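PDB 4M9Q: ARF-like GTPase from Chlamydomonas reinhardtii, which belongs to the ADP-ribosylation factor family of small G proteins and has the P-loop fold, here with phosphoaminophosphonic acid-guanylate ester and a magnesium ion bound. Local coordinates for residues 45-50 and 168-173; 140-145 and 162-167. All blocks are in the same frame, centred on the assembly; numbering follows the deposited sequence. Where two conformers were deposited one is given.

Contact 1 (45-50 and 168-173); sequences EGKYKI and TVDREF. With SO4 (sulfate ion), chain F.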
loop_
_atom_site.group_PDB
_atom_site.type_symbol
_atom_site.label_atom_id
_atom_site.label_comp_id
_atom_site.label_asym_id
_atom_site.label_seq_id
_atom_site.Cartn_x
_atom_site.Cartn_y
_atom_site.Cartn_z
ATOM N N GLU A 45 -13.749 7.328 1.999
ATOM C CA GLU A 45 -13.459 7.072 3.405
ATOM C C GLU A 45 -13.459 8.373 4.138
ATOM O O GLU A 45 -12.622 9.235 3.871
ATOM C CB GLU A 45 -12.107 6.428 3.585
ATOM C CG GLU A 45 -11.760 6.068 5.040
ATOM C CD GLU A 45 -12.806 5.218 5.746
ATOM O OE1 GLU A 45 -13.067 4.063 5.325
ATOM O OE2 GLU A 45 -13.380 5.729 6.749
ATOM N N GLY A 46 -14.439 8.511 5.027
ATOM C CA GLY A 46 -14.780 9.756 5.599
ATOM C C GLY A 46 -14.973 10.789 4.522
ATOM O O GLY A 46 -15.752 10.613 3.584
ATOM N N LYS A 47 -14.179 11.828 4.681
ATOM C CA LYS A 47 -14.249 13.098 3.999
ATOM C C LYS A 47 -13.358 13.082 2.761
ATOM O O LYS A 47 -13.212 14.058 2.096
ATOM C CB LYS A 47 -13.712 14.089 5.016
ATOM C CG LYS A 47 -13.638 15.530 4.663
ATOM C CD LYS A 47 -12.526 16.191 5.473
ATOM C CE LYS A 47 -12.669 15.945 6.968
ATOM N NZ LYS A 47 -11.649 16.685 7.769
ATOM N N TYR A 48 -12.788 11.925 2.443
ATOM C CA TYR A 48 -11.835 11.803 1.338
ATOM C C TYR A 48 -12.251 10.868 0.201
ATOM O O TYR A 48 -12.851 9.824 0.408
ATOM C CB TYR A 48 -10.533 11.285 1.903
ATOM C CG TYR A 48 -9.831 12.277 2.757
ATOM C CD1 TYR A 48 -10.038 12.317 4.110
ATOM C CD2 TYR A 48 -9.014 13.225 2.195
ATOM C CE1 TYR A 48 -9.418 13.268 4.900
ATOM C CE2 TYR A 48 -8.406 14.186 2.969
ATOM C CZ TYR A 48 -8.603 14.186 4.318
ATOM O OH TYR A 48 -8.031 15.135 5.110
ATOM N N LYS A 49 -11.925 11.293 -1.001
ATOM C CA LYS A 49 -11.989 10.452 -2.179
ATOM C C LYS A 49 -10.581 9.879 -2.257
ATOM O O LYS A 49 -9.638 10.636 -2.212
ATOM C CB LYS A 49 -12.326 11.302 -3.411
ATOM C CG LYS A 49 -12.982 10.525 -4.544
ATOM C CD LYS A 49 -13.358 11.425 -5.745
ATOM C CE LYS A 49 -13.445 10.607 -7.042
ATOM N NZ LYS A 49 -13.695 11.381 -8.292
ATOM N N ILE A 50 -10.435 8.561 -2.312
ATOM C CA ILE A 50 -9.111 7.916 -2.292
ATOM C C ILE A 50 -8.894 7.181 -3.600
ATOM O O ILE A 50 -9.630 6.253 -3.922
ATOM C CB ILE A 50 -8.999 6.948 -1.096
ATOM C CG1 ILE A 50 -9.160 7.745 0.219
ATOM C CG2 ILE A 50 -7.644 6.318 -1.059
ATOM C CD1 ILE A 50 -9.817 6.979 1.298
ATOM N N THR A 168 -4.385 9.424 9.494
ATOM C CA THR A 168 -3.040 9.937 9.616
ATOM C C THR A 168 -2.791 10.948 8.550
ATOM O O THR A 168 -2.258 12.013 8.854
ATOM C CB THR A 168 -2.017 8.810 9.539
ATOM O OG1 THR A 168 -2.301 7.876 10.582
ATOM C CG2 THR A 168 -0.666 9.276 9.741
ATOM N N VAL A 169 -3.184 10.660 7.305
ATOM C CA VAL A 169 -3.032 11.660 6.227
ATOM C C VAL A 169 -3.853 12.913 6.586
ATOM O O VAL A 169 -3.353 14.001 6.513
ATOM C CB VAL A 169 -3.445 11.110 4.868
ATOM C CG1 VAL A 169 -3.424 12.210 3.775
ATOM C CG2 VAL A 169 -2.521 9.941 4.524
ATOM N N ASP A 170 -5.077 12.727 7.078
ATOM C CA ASP A 170 -5.926 13.846 7.393
ATOM C C ASP A 170 -5.294 14.792 8.397
ATOM O O ASP A 170 -5.326 15.968 8.206
ATOM C CB ASP A 170 -7.259 13.373 7.947
ATOM C CG ASP A 170 -8.153 14.541 8.338
ATOM O OD1 ASP A 170 -8.498 15.345 7.442
ATOM O OD2 ASP A 170 -8.485 14.665 9.522
ATOM N N ARG A 171 -4.745 14.223 9.462
ATOM C CA ARG A 171 -4.030 14.958 10.492
ATOM C C ARG A 171 -2.880 15.834 9.944
ATOM O O ARG A 171 -2.604 16.870 10.523
ATOM C CB ARG A 171 -3.517 13.956 11.545
ATOM C CG ARG A 171 -4.443 13.693 12.750
ATOM C CD ARG A 171 -5.896 13.354 12.393
ATOM N NE ARG A 171 -6.330 12.023 12.837
ATOM C CZ ARG A 171 -5.537 11.086 13.372
ATOM N NH1 ARG A 171 -4.243 11.318 13.552
ATOM N NH2 ARG A 171 -6.034 9.910 13.729
ATOM N N GLU A 172 -2.224 15.434 8.844
ATOM C CA GLU A 172 -1.094 16.215 8.233
ATOM C C GLU A 172 -1.442 16.813 6.884
ATOM O O GLU A 172 -0.559 17.293 6.166
ATOM C CB GLU A 172 0.157 15.344 8.045
ATOM C CG GLU A 172 0.590 14.527 9.276
ATOM C CD GLU A 172 1.116 15.349 10.466
ATOM O OE1 GLU A 172 1.117 14.793 11.595
ATOM O OE2 GLU A 172 1.530 16.529 10.287
ATOM N N PHE A 173 -2.712 16.792 6.509
ATOM C CA PHE A 173 -3.051 17.057 5.115
ATOM C C PHE A 173 -2.596 18.433 4.666
ATOM O O PHE A 173 -2.225 18.615 3.493
ATOM C CB PHE A 173 -4.547 16.934 4.896
ATOM C CG PHE A 173 -4.956 16.948 3.456
ATOM C CD1 PHE A 173 -4.905 15.791 2.705
ATOM C CD2 PHE A 173 -5.403 18.130 2.847
ATOM C CE1 PHE A 173 -5.285 15.802 1.382
ATOM C CE2 PHE A 173 -5.811 18.141 1.520
ATOM C CZ PHE A 173 -5.759 16.971 0.791
HETATM S S SO4 F . -11.847 11.934 8.153
HETATM O O1 SO4 F . -12.142 11.696 6.724
HETATM O O2 SO4 F . -13.018 11.467 8.948
HETATM O O3 SO4 F . -10.586 11.228 8.543
HETATM O O4 SO4 F . -11.668 13.387 8.390
#
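Tyr48 reaches from the start of strand 48-55 to Asp170 on helix 157-190. Its hydroxyl is modelled as donating to Asp170 OD1, but the separation of Tyr48 OH and Asp170 OD1, 2.4 Å, is very short and its exact value is doubtful. The carboxylate comes to the edge of the phenol ring, with CG in the ring plane, and its own plane is turned 71° from the ring. Asp170 CG is anti to the backbone N (chi1 178°), which sends the carboxylate out toward the strand. OD1 has a second partner. Lys47 NZ makes a salt bridge to it, with a weak hydrogen bond, Lys47 NZ to Asp170 OD1 3.4 Å. The lysine chain is extended as far as its bend at chi3 and crosses the aspartate at about a right angle.

A sulfate ion, probably from the crystallisation liquor, sits beside this group. Lys47 N gives it a nearly straight hydrogen bond, 2.9 Å from N to sulfate O1. Sulfate O4 lies 3.4 Å from Lys47 NZ. The same O4 is 3.6 Å from Asp170 OD2. Lys47 N belongs to a type II' turn, Glu45 to Tyr48, that links strands 38-45 and 48-55 into a hairpin. It corresponds to the interswitch hairpin of Arf proteins. Within the turn, Tyr48 N bonds back to Glu45 O. The Glu45 side chain is paired with Arg159 of the helix. Phe173 adds the apolar side: its CE1 lies 3.9 Å from Tyr48 CE2, with the two ring planes at 56°.

Asp170 OD1 is thus approached by the tyrosine hydroxyl and the lysine ammonium. Lys47 probably offsets some of the repulsion between the aspartate and the sulfate, and the two anions would tend to keep the lysine protonated.

Contact 2 (140-145 and 162-167); sequences NVFPCT and LKWLVG. With GNP (phosphoaminophosphonic acid-guanylate ester), chain D.
Asn140 lies over one face of the Trp164 indole. Its CB is 3.6 Å from the centroid of the six-membered ring, only 9° off the ring normal, a CH-pi contact. Further along the side chain, Asn140 ND2 sits over the same face, 3.6 Å from Trp164 NE1. The amide plane stands at 77° to the indole, so the two are not stacked. Asn140 OD1 turns back to its own strand and takes a weak bond from Val141 N. The Trp164 side chain leaves the helix with chi1 at 173°, CG opposite the backbone N, and the indole extends to the strand.

Strand 139-143 is an edge strand of the central sheet in this P-loop fold, and helix 157-190 packs across the sheet beside it. Strand 108-113 bonds to the backbone of Asn140 and Phe142.

Against the close seating of Asn140 CB on the indole, Phe142 makes a looser contact. Its CZ touches Trp164 CB at 3.6 Å, but the rings lie oblique. This is a surface contact, and all three residues stay partly open to solvent. Beyond Phe142 the chain leaves the helix segment and runs to the nucleotide pocket, where Thr145 CA approaches O6 of phosphoaminophosphonic acid-guanylate ester at 3.6 Å.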
loop_
_atom_site.group_PDB
_atom_site.type_symbol
_atom_site.label_atom_id
_atom_site.label_comp_id
_atom_site.label_asym_id
_atom_site.label_seq_id
_atom_site.Cartn_x
_atom_site.Cartn_y
_atom_site.Cartn_z
ATOM N N ASN A 140 1.630 1.391 10.919
ATOM C CA ASN A 140 0.899 0.521 11.825
ATOM C C ASN A 140 0.675 -0.768 11.088
ATOM O O ASN A 140 0.517 -0.737 9.857
ATOM C CB ASN A 140 -0.445 1.170 12.158
ATOM C CG ASN A 140 -1.029 0.707 13.470
ATOM O OD1 ASN A 140 -0.590 -0.261 14.081
ATOM N ND2 ASN A 140 -2.038 1.428 13.923
ATOM N N VAL A 141 0.606 -1.882 11.807
ATOM C CA VAL A 141 0.484 -3.178 11.160
ATOM C C VAL A 141 -0.832 -3.761 11.537
ATOM O O VAL A 141 -1.174 -3.765 12.704
ATOM C CB VAL A 141 1.575 -4.172 11.636
ATOM C CG1 VAL A 141 1.335 -5.576 11.059
ATOM C CG2 VAL A 141 2.963 -3.623 11.293
ATOM N N PHE A 142 -1.555 -4.271 10.557
ATOM C CA PHE A 142 -2.881 -4.795 10.766
ATOM C C PHE A 142 -2.938 -6.169 10.156
ATOM O O PHE A 142 -2.746 -6.323 8.965
ATOM C CB PHE A 142 -3.895 -3.948 10.032
ATOM C CG PHE A 142 -3.949 -2.530 10.508
ATOM C CD1 PHE A 142 -3.210 -1.547 9.875
ATOM C CD2 PHE A 142 -4.773 -2.175 11.552
ATOM C CE1 PHE A 142 -3.272 -0.243 10.289
ATOM C CE2 PHE A 142 -4.822 -0.874 11.990
ATOM C CZ PHE A 142 -4.059 0.087 11.367
ATOM N N PRO A 143 -3.190 -7.188 10.979
ATOM C CA PRO A 143 -3.421 -8.479 10.418
ATOM C C PRO A 143 -4.755 -8.534 9.700
ATOM O O PRO A 143 -5.711 -7.928 10.161
ATOM C CB PRO A 143 -3.435 -9.408 11.640
ATOM C CG PRO A 143 -3.350 -8.557 12.837
ATOM C CD PRO A 143 -3.163 -7.152 12.438
ATOM N N CYS A 144 -4.857 -9.310 8.614
ATOM C CA CYS A 144 -6.094 -9.365 7.867
ATOM C C CYS A 144 -6.155 -10.593 6.998
ATOM O O CYS A 144 -5.196 -11.376 6.886
ATOM C CB CYS A 144 -6.230 -8.136 6.976
ATOM S SG CYS A 144 -4.975 -8.128 5.692
ATOM N N THR A 145 -7.319 -10.751 6.372
ATOM C CA THR A 145 -7.598 -11.845 5.442
ATOM C C THR A 145 -8.359 -11.267 4.271
ATOM O O THR A 145 -9.557 -11.056 4.313
ATOM C CB THR A 145 -8.429 -12.917 6.177
ATOM O OG1 THR A 145 -7.675 -13.306 7.309
ATOM C CG2 THR A 145 -8.723 -14.128 5.310
ATOM N N LEU A 162 -7.396 1.056 6.554
ATOM C CA LEU A 162 -7.628 2.238 5.717
ATOM C C LEU A 162 -7.972 3.467 6.543
ATOM O O LEU A 162 -7.438 4.539 6.288
ATOM C CB LEU A 162 -8.697 1.961 4.660
ATOM C CG LEU A 162 -8.879 3.025 3.602
ATOM C CD1 LEU A 162 -7.581 3.259 2.863
ATOM C CD2 LEU A 162 -9.960 2.615 2.623
ATOM N N LYS A 163 -8.816 3.308 7.556
ATOM C CA LYS A 163 -9.237 4.452 8.385
ATOM C C LYS A 163 -8.069 5.019 9.193
ATOM O O LYS A 163 -7.980 6.213 9.388
ATOM C CB LYS A 163 -10.325 4.050 9.386
ATOM C CG LYS A 163 -11.736 4.116 8.842
ATOM C CD LYS A 163 -12.778 3.431 9.753
ATOM C CE LYS A 163 -14.192 3.790 9.299
ATOM N NZ LYS A 163 -14.582 5.225 9.624
ATOM N N TRP A 164 -7.198 4.147 9.695
ATOM C CA TRP A 164 -5.995 4.624 10.362
ATOM C C TRP A 164 -5.139 5.415 9.373
ATOM O O TRP A 164 -4.603 6.454 9.719
ATOM C CB TRP A 164 -5.202 3.474 10.922
ATOM C CG TRP A 164 -3.894 3.948 11.457
ATOM C CD1 TRP A 164 -3.627 4.494 12.729
ATOM C CD2 TRP A 164 -2.633 4.031 10.750
ATOM N NE1 TRP A 164 -2.316 4.855 12.830
ATOM C CE2 TRP A 164 -1.671 4.615 11.677
ATOM C CE3 TRP A 164 -2.220 3.664 9.531
ATOM C CZ2 TRP A 164 -0.374 4.802 11.344
ATOM C CZ3 TRP A 164 -0.896 3.889 9.183
ATOM C CH2 TRP A 164 -0.004 4.462 10.076
ATOM N N LEU A 165 -5.004 4.931 8.136
ATOM C CA LEU A 165 -4.153 5.606 7.157
ATOM C C LEU A 165 -4.734 6.976 6.848
ATOM O O LEU A 165 -4.024 7.986 6.880
ATOM C CB LEU A 165 -4.097 4.857 5.830
ATOM C CG LEU A 165 -2.784 4.563 5.130
ATOM C CD1 LEU A 165 -3.024 4.424 3.637
ATOM C CD2 LEU A 165 -1.715 5.534 5.450
ATOM N N VAL A 166 -6.031 6.978 6.547
ATOM C CA VAL A 166 -6.670 8.197 6.086
ATOM C C VAL A 166 -6.645 9.225 7.204
ATOM O O VAL A 166 -6.383 10.394 6.963
ATOM C CB VAL A 166 -8.090 7.937 5.535
ATOM C CG1 VAL A 166 -8.783 9.267 5.315
ATOM C CG2 VAL A 166 -7.981 7.120 4.227
ATOM N N GLY A 167 -6.870 8.775 8.420
ATOM C CA GLY A 167 -6.792 9.649 9.583
ATOM C C GLY A 167 -5.401 10.212 9.790
ATOM O O GLY A 167 -5.240 11.352 10.203
HETATM P PG GNP D . 0.978 -9.453 -7.908
HETATM O O1G GNP D . -0.280 -8.867 -8.743
HETATM O O2G GNP D . 1.701 -8.324 -7.095
HETATM O O3G GNP D . 1.851 -10.237 -8.906
HETATM N N3B GNP D . 0.329 -10.451 -6.696
HETATM P PB GNP D . -0.870 -9.801 -5.698
HETATM O O1B GNP D . -1.839 -8.771 -6.478
HETATM O O2B GNP D . -0.154 -9.176 -4.533
HETATM O O3A GNP D . -1.611 -11.122 -5.221
HETATM P PA GNP D . -3.134 -11.526 -5.439
HETATM O O1A GNP D . -3.156 -11.814 -6.890
HETATM O O2A GNP D . -3.974 -10.472 -4.808
HETATM O "O5'" GNP D . -3.149 -12.852 -4.548
HETATM C "C5'" GNP D . -2.120 -13.852 -4.746
HETATM C "C4'" GNP D . -2.652 -15.259 -4.366
HETATM O "O4'" GNP D . -2.953 -15.212 -2.964
HETATM C "C3'" GNP D . -3.996 -15.607 -4.989
HETATM O "O3'" GNP D . -4.244 -17.012 -5.014
HETATM C "C2'" GNP D . -4.991 -15.104 -4.000
HETATM O "O2'" GNP D . -6.233 -15.742 -4.035
HETATM C "C1'" GNP D . -4.319 -15.489 -2.719
HETATM N N9 GNP D . -4.761 -14.770 -1.521
HETATM C C8 GNP D . -4.878 -13.447 -1.423
HETATM N N7 GNP D . -5.236 -13.096 -0.180
HETATM C C5 GNP D . -5.374 -14.219 0.531
HETATM C C6 GNP D . -5.769 -14.508 1.920
HETATM O O6 GNP D . -6.073 -13.601 2.719
HETATM N N1 GNP D . -5.772 -15.770 2.293
HETATM C C2 GNP D . -5.441 -16.796 1.448
HETATM N N2 GNP D . -5.503 -18.033 1.945
HETATM N N3 GNP D . -5.069 -16.617 0.153
HETATM C C4 GNP D . -5.058 -15.337 -0.352
#

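From the N terminus the chain lays down strand 3-10 and helix 17-24, then the hairpin that carries 45-50. It then runs through the rest of the sheet to the edge strand with 140-145. A short connection of 16 residues leads to 162-167, where contact 2 closes. Segment 168-173 follows at once, and contact 1 closes a far longer loop of 117 residues. Contact 2 is therefore nested inside contact 1. Consecutive turns of helix 157-190 serve both, joining the hairpin and the edge strand across one sheet. The contact centres are 13 Å apart. They also meet directly, by a salt bridge from Lys163 to Glu45 and by Val166 packing against Tyr48 and Ile50.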